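Local coordinates for hypothetical conserved protein (PDB 2R5X) that is of unknown function and belongs to the YugN-like family, folding as a curved antiparallel sheet packed against helices, at residues F29-D43 with L55-D67. The protein carries 1 engineered substitution. Numbering follows the deposited sequence.
Sequences FVRAAQWDYERVTYD and LRVQGYAIEGNVD
Arg39 to Asp43 pairs antiparallel with Arg56 to Tyr60, the strand axes 4.5 Å apart at their closest and their directions 163° from each other. Val40 faces Gly59 and Tyr42 faces Val57 as hydrogen-bonded pairs, each closed by two backbone bonds, among them Val40 N to Gly59 O at 2.7 Å. Ala61 N adds a longer bond to Glu38 O. On the face carrying Thr41, Asp43, Arg56 and Gln58, Arg56 grips Asp43 side-on: NE meets OD1 at 2.8 Å and NH2 meets OD2 at 2.7 Å, each on a syn lone pair, with the two planes nearly coplanar. A bend at chi3 (-70°) turns the guanidinium toward Asp43, and CG2 of Thr41 lies over one of its faces. A leucine in place of Arg56 would probably leave the Asp43 carboxylate without its charged mate and free to turn. These strands are the arms of a beta hairpin, 39-48 with 51-61, within the antiparallel sheet; strand 30-32 flanks the first arm and strand 71-84 the second. Next along the same face, the Gln58 amide is held at both ends. Gln58 NE2 donates to Thr41 OG1 at 2.9 Å, in the amide plane, whereas Arg39 NH1 reaches Gln58 OE1 at 2.7 Å from above the carbonyl plane. On the other face, CE1 and CZ of Phe29 meet Val57 CG2 while CZ also touches Leu55 CD2, and helix 99-117 packs against all three residues. Tyr42 points to helix 17-26, its OH bonded to Asp21. Beyond the corner at Ile62 and Glu63 the chain returns, and Val66 sets CG2 against Val40 CG1 (3.8 Å) and Tyr37 O.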
loop_
_atom_site.group_PDB
_atom_site.type_symbol
_atom_site.label_atom_id
_atom_site.label_comp_id
_atom_site.label_asym_id
_atom_site.label_seq_id
_atom_site.Cartn_x
_atom_site.Cartn_y
_atom_site.Cartn_z
ATOM N N PHE A 29 7.749 -2.048 1.847
ATOM C CA PHE A 29 6.518 -2.224 2.622
ATOM C C PHE A 29 6.633 -3.448 3.519
ATOM O O PHE A 29 7.266 -4.438 3.151
ATOM C CB PHE A 29 5.298 -2.400 1.706
ATOM C CG PHE A 29 4.902 -1.163 0.952
ATOM C CD1 PHE A 29 3.838 -0.374 1.392
ATOM C CD2 PHE A 29 5.565 -0.803 -0.217
ATOM C CE1 PHE A 29 3.465 0.765 0.698
ATOM C CE2 PHE A 29 5.197 0.332 -0.923
ATOM C CZ PHE A 29 4.148 1.121 -0.472
ATOM N N VAL A 30 6.022 -3.376 4.699
ATOM C CA VAL A 30 5.829 -4.562 5.541
ATOM C C VAL A 30 4.323 -4.814 5.701
ATOM O O VAL A 30 3.527 -3.877 5.575
ATOM C CB VAL A 30 6.525 -4.432 6.926
ATOM C CG1 VAL A 30 8.031 -4.242 6.756
ATOM C CG2 VAL A 30 5.920 -3.298 7.762
ATOM N N ARG A 31 3.913 -6.034 5.958
ATOM C CA ARG A 31 2.519 -6.327 6.190
ATOM C C ARG A 31 2.016 -5.666 7.430
ATOM O O ARG A 31 2.708 -5.596 8.383
ATOM C CB ARG A 31 2.315 -7.796 6.368
ATOM C CG ARG A 31 2.119 -8.536 5.130
ATOM C CD ARG A 31 0.780 -8.325 4.499
ATOM N NE ARG A 31 0.711 -9.360 3.531
ATOM C CZ ARG A 31 -0.074 -10.396 3.627
ATOM N NH1 ARG A 31 -0.018 -11.331 2.723
ATOM N NH2 ARG A 31 -0.938 -10.448 4.595
ATOM N N ALA A 32 0.800 -5.200 7.392
ATOM C CA ALA A 32 0.202 -4.536 8.537
ATOM C C ALA A 32 -1.223 -5.025 8.711
ATOM O O ALA A 32 -1.731 -5.767 7.865
ATOM C CB ALA A 32 0.235 -3.025 8.350
ATOM N N ALA A 33 -1.853 -4.612 9.815
ATOM C CA ALA A 33 -3.259 -4.927 10.135
ATOM C C ALA A 33 -3.624 -6.373 9.837
ATOM O O ALA A 33 -4.624 -6.652 9.176
ATOM C CB ALA A 33 -4.204 -3.973 9.420
ATOM N N GLN A 34 -2.796 -7.288 10.326
ATOM C CA GLN A 34 -2.876 -8.689 9.911
ATOM C C GLN A 34 -3.994 -9.477 10.592
ATOM O O GLN A 34 -4.184 -10.659 10.314
ATOM C CB GLN A 34 -1.522 -9.380 10.067
ATOM C CG GLN A 34 -0.474 -8.866 9.101
ATOM C CD GLN A 34 0.870 -9.530 9.270
ATOM O OE1 GLN A 34 1.189 -10.485 8.566
ATOM N NE2 GLN A 34 1.671 -9.027 10.206
ATOM N N TRP A 35 -4.740 -8.806 11.462
ATOM C CA TRP A 35 -5.928 -9.379 12.086
ATOM C C TRP A 35 -7.099 -9.485 11.115
ATOM O O TRP A 35 -7.977 -10.336 11.283
ATOM C CB TRP A 35 -6.337 -8.544 13.297
ATOM C CG TRP A 35 -6.473 -7.069 13.027
ATOM C CD1 TRP A 35 -7.567 -6.423 12.525
ATOM C CD2 TRP A 35 -5.478 -6.054 13.252
ATOM N NE1 TRP A 35 -7.318 -5.076 12.417
ATOM C CE2 TRP A 35 -6.044 -4.822 12.857
ATOM C CE3 TRP A 35 -4.165 -6.069 13.743
ATOM C CZ2 TRP A 35 -5.344 -3.610 12.946
ATOM C CZ3 TRP A 35 -3.468 -4.863 13.823
ATOM C CH2 TRP A 35 -4.063 -3.651 13.436
ATOM N N ASP A 36 -7.103 -8.605 10.113
ATOM C CA ASP A 36 -8.169 -8.522 9.118
ATOM C C ASP A 36 -8.063 -9.700 8.151
ATOM O O ASP A 36 -7.028 -9.893 7.511
ATOM C CB ASP A 36 -8.056 -7.190 8.365
ATOM C CG ASP A 36 -9.340 -6.797 7.624
ATOM O OD1 ASP A 36 -10.105 -7.672 7.166
ATOM O OD2 ASP A 36 -9.568 -5.580 7.475
ATOM N N TYR A 37 -9.137 -10.485 8.055
ATOM C CA TYR A 37 -9.176 -11.644 7.156
ATOM C C TYR A 37 -9.779 -11.348 5.774
ATOM O O TYR A 37 -9.721 -12.188 4.876
ATOM C CB TYR A 37 -9.896 -12.827 7.810
ATOM C CG TYR A 37 -11.335 -12.582 8.227
ATOM C CD1 TYR A 37 -12.385 -12.792 7.334
ATOM C CD2 TYR A 37 -11.649 -12.186 9.527
ATOM C CE1 TYR A 37 -13.707 -12.585 7.710
ATOM C CE2 TYR A 37 -12.976 -11.979 9.915
ATOM C CZ TYR A 37 -13.996 -12.192 8.997
ATOM O OH TYR A 37 -15.306 -11.990 9.345
ATOM N N GLU A 38 -10.358 -10.162 5.616
ATOM C CA GLU A 38 -10.920 -9.743 4.330
ATOM C C GLU A 38 -9.916 -8.987 3.471
ATOM O O GLU A 38 -9.977 -9.053 2.237
ATOM C CB GLU A 38 -12.161 -8.880 4.539
ATOM C CG GLU A 38 -13.327 -9.627 5.161
ATOM C CD GLU A 38 -14.667 -9.159 4.628
ATOM O OE1 GLU A 38 -15.373 -9.992 4.024
ATOM O OE2 GLU A 38 -15.009 -7.967 4.799
ATOM N N ARG A 39 -8.997 -8.280 4.133
ATOM C CA ARG A 39 -8.058 -7.376 3.470
ATOM C C ARG A 39 -6.597 -7.720 3.721
ATOM O O ARG A 39 -6.243 -8.214 4.792
ATOM C CB ARG A 39 -8.305 -5.931 3.920
ATOM C CG ARG A 39 -9.687 -5.385 3.590
ATOM C CD ARG A 39 -9.780 -3.907 3.896
ATOM N NE ARG A 39 -11.042 -3.324 3.442
ATOM C CZ ARG A 39 -11.292 -2.016 3.383
ATOM N NH1 ARG A 39 -10.368 -1.130 3.738
ATOM N NH2 ARG A 39 -12.472 -1.590 2.956
ATOM N N VAL A 40 -5.750 -7.446 2.730
ATOM C CA VAL A 40 -4.300 -7.420 2.942
ATOM C C VAL A 40 -3.837 -5.969 2.955
ATOM O O VAL A 40 -4.297 -5.161 2.152
ATOM C CB VAL A 40 -3.490 -8.263 1.901
ATOM C CG1 VAL A 40 -3.800 -9.745 2.053
ATOM C CG2 VAL A 40 -3.732 -7.792 0.457
ATOM N N THR A 41 -2.924 -5.655 3.868
ATOM C CA THR A 41 -2.486 -4.291 4.110
ATOM C C THR A 41 -0.964 -4.237 4.178
ATOM O O THR A 41 -0.333 -5.096 4.801
ATOM C CB THR A 41 -3.070 -3.769 5.440
ATOM O OG1 THR A 41 -4.492 -3.948 5.437
ATOM C CG2 THR A 41 -2.765 -2.307 5.629
ATOM N N TYR A 42 -0.381 -3.225 3.536
ATOM C CA TYR A 42 1.065 -3.034 3.537
ATOM C C TYR A 42 1.393 -1.604 3.909
ATOM O O TYR A 42 0.822 -0.674 3.346
ATOM C CB TYR A 42 1.650 -3.314 2.158
ATOM C CG TYR A 42 1.274 -4.642 1.571
ATOM C CD1 TYR A 42 2.085 -5.760 1.754
ATOM C CD2 TYR A 42 0.108 -4.783 0.817
ATOM C CE1 TYR A 42 1.747 -6.981 1.184
ATOM C CE2 TYR A 42 -0.251 -5.999 0.273
ATOM C CZ TYR A 42 0.573 -7.091 0.453
ATOM O OH TYR A 42 0.214 -8.290 -0.105
ATOM N N ASP A 43 2.316 -1.430 4.848
ATOM C CA ASP A 43 2.705 -0.093 5.298
ATOM C C ASP A 43 4.167 0.164 4.993
ATOM O O ASP A 43 5.006 -0.708 5.203
ATOM C CB ASP A 43 2.508 0.060 6.807
ATOM C CG ASP A 43 1.070 0.303 7.197
ATOM O OD1 ASP A 43 0.208 0.441 6.306
ATOM O OD2 ASP A 43 0.805 0.355 8.418
ATOM N N LEU A 55 2.712 5.085 4.565
ATOM C CA LEU A 55 2.051 4.931 3.279
ATOM C C LEU A 55 1.376 3.568 3.272
ATOM O O LEU A 55 2.045 2.544 3.333
ATOM C CB LEU A 55 3.071 5.046 2.137
ATOM C CG LEU A 55 2.615 4.845 0.687
ATOM C CD1 LEU A 55 1.453 5.773 0.318
ATOM C CD2 LEU A 55 3.788 5.038 -0.261
ATOM N N ARG A 56 0.050 3.562 3.188
ATOM C CA ARG A 56 -0.710 2.325 3.316
ATOM C C ARG A 56 -1.340 1.899 1.999
ATOM O O ARG A 56 -2.123 2.645 1.410
ATOM C CB ARG A 56 -1.787 2.477 4.398
ATOM C CG ARG A 56 -2.722 1.278 4.540
ATOM C CD ARG A 56 -3.395 1.241 5.915
ATOM N NE ARG A 56 -2.450 0.922 6.988
ATOM C CZ ARG A 56 -2.791 0.550 8.219
ATOM N NH1 ARG A 56 -4.069 0.431 8.560
ATOM N NH2 ARG A 56 -1.854 0.284 9.114
ATOM N N VAL A 57 -0.988 0.695 1.553
ATOM C CA VAL A 57 -1.599 0.074 0.371
ATOM C C VAL A 57 -2.410 -1.134 0.843
ATOM O O VAL A 57 -1.925 -1.960 1.609
ATOM C CB VAL A 57 -0.543 -0.331 -0.684
ATOM C CG1 VAL A 57 -1.176 -1.061 -1.872
ATOM C CG2 VAL A 57 0.210 0.908 -1.170
ATOM N N GLN A 58 -3.653 -1.211 0.385
ATOM C CA GLN A 58 -4.585 -2.202 0.874
ATOM C C GLN A 58 -5.348 -2.797 -0.294
ATOM O O GLN A 58 -5.609 -2.119 -1.293
ATOM C CB GLN A 58 -5.552 -1.540 1.851
ATOM C CG GLN A 58 -6.147 -2.471 2.874
ATOM C CD GLN A 58 -6.907 -1.728 3.947
ATOM O OE1 GLN A 58 -7.703 -0.841 3.653
ATOM N NE2 GLN A 58 -6.673 -2.096 5.204
ATOM N N GLY A 59 -5.700 -4.068 -0.157
ATOM C CA GLY A 59 -6.514 -4.759 -1.139
ATOM C C GLY A 59 -7.379 -5.817 -0.478
ATOM O O GLY A 59 -7.044 -6.309 0.596
ATOM N N TYR A 60 -8.497 -6.160 -1.106
ATOM C CA TYR A 60 -9.313 -7.272 -0.622
ATOM C C TYR A 60 -9.133 -8.516 -1.487
ATOM O O TYR A 60 -8.770 -8.418 -2.671
ATOM C CB TYR A 60 -10.790 -6.880 -0.523
ATOM C CG TYR A 60 -11.434 -6.394 -1.813
ATOM C CD1 TYR A 60 -11.597 -5.034 -2.060
ATOM C CD2 TYR A 60 -11.909 -7.296 -2.770
ATOM C CE1 TYR A 60 -12.198 -4.581 -3.237
ATOM C CE2 TYR A 60 -12.505 -6.858 -3.947
ATOM C CZ TYR A 60 -12.654 -5.498 -4.171
ATOM O OH TYR A 60 -13.249 -5.058 -5.333
ATOM N N ALA A 61 -9.396 -9.681 -0.901
ATOM C CA ALA A 61 -9.362 -10.930 -1.649
ATOM C C ALA A 61 -10.678 -11.135 -2.400
ATOM O O ALA A 61 -11.682 -11.532 -1.809
ATOM C CB ALA A 61 -9.067 -12.101 -0.720
ATOM N N ILE A 62 -10.662 -10.835 -3.698
ATOM C CA ILE A 62 -11.831 -10.998 -4.571
ATOM C C ILE A 62 -12.005 -12.475 -4.980
ATOM O O ILE A 62 -13.119 -12.929 -5.253
ATOM C CB ILE A 62 -11.785 -10.013 -5.799
ATOM C CG1 ILE A 62 -13.171 -9.862 -6.452
ATOM C CG2 ILE A 62 -10.697 -10.402 -6.818
ATOM C CD1 ILE A 62 -13.321 -8.644 -7.369
ATOM N N GLU A 63 -10.898 -13.203 -4.986
ATOM C CA GLU A 63 -10.864 -14.641 -5.208
ATOM C C GLU A 63 -9.872 -15.257 -4.215
ATOM O O GLU A 63 -8.917 -14.614 -3.859
ATOM C CB GLU A 63 -10.413 -14.921 -6.650
ATOM C CG GLU A 63 -11.469 -15.507 -7.542
ATOM C CD GLU A 63 -11.453 -15.007 -8.986
ATOM O OE1 GLU A 63 -10.660 -15.500 -9.808
ATOM O OE2 GLU A 63 -12.286 -14.152 -9.304
ATOM N N GLY A 64 -10.116 -16.481 -3.755
ATOM C CA GLY A 64 -9.304 -17.113 -2.717
ATOM C C GLY A 64 -9.502 -16.434 -1.376
ATOM O O GLY A 64 -10.519 -15.773 -1.153
ATOM N N ASN A 65 -8.538 -16.597 -0.475
ATOM C CA ASN A 65 -8.556 -15.874 0.794
ATOM C C ASN A 65 -7.167 -15.398 1.233
ATOM O O ASN A 65 -6.150 -15.872 0.725
ATOM C CB ASN A 65 -9.241 -16.695 1.897
ATOM C CG ASN A 65 -8.334 -17.751 2.495
ATOM O OD1 ASN A 65 -7.829 -18.629 1.793
ATOM N ND2 ASN A 65 -8.128 -17.675 3.806
ATOM N N VAL A 66 -7.155 -14.472 2.191
ATOM C CA VAL A 66 -5.952 -13.786 2.689
ATOM C C VAL A 66 -4.820 -14.730 3.142
ATOM O O VAL A 66 -3.634 -14.446 2.937
ATOM C CB VAL A 66 -6.365 -12.753 3.792
ATOM C CG1 VAL A 66 -5.202 -12.348 4.699
ATOM C CG2 VAL A 66 -6.982 -11.526 3.139
ATOM N N ASP A 67 -5.203 -15.870 3.711
ATOM C CA ASP A 67 -4.252 -16.848 4.239
ATOM C C ASP A 67 -3.713 -17.842 3.197
ATOM O O ASP A 67 -2.932 -18.736 3.529
ATOM C CB ASP A 67 -4.885 -17.595 5.418
ATOM C CG ASP A 67 -5.200 -16.678 6.585
ATOM O OD1 ASP A 67 -6.330 -16.752 7.116
ATOM O OD2 ASP A 67 -4.317 -15.881 6.968
#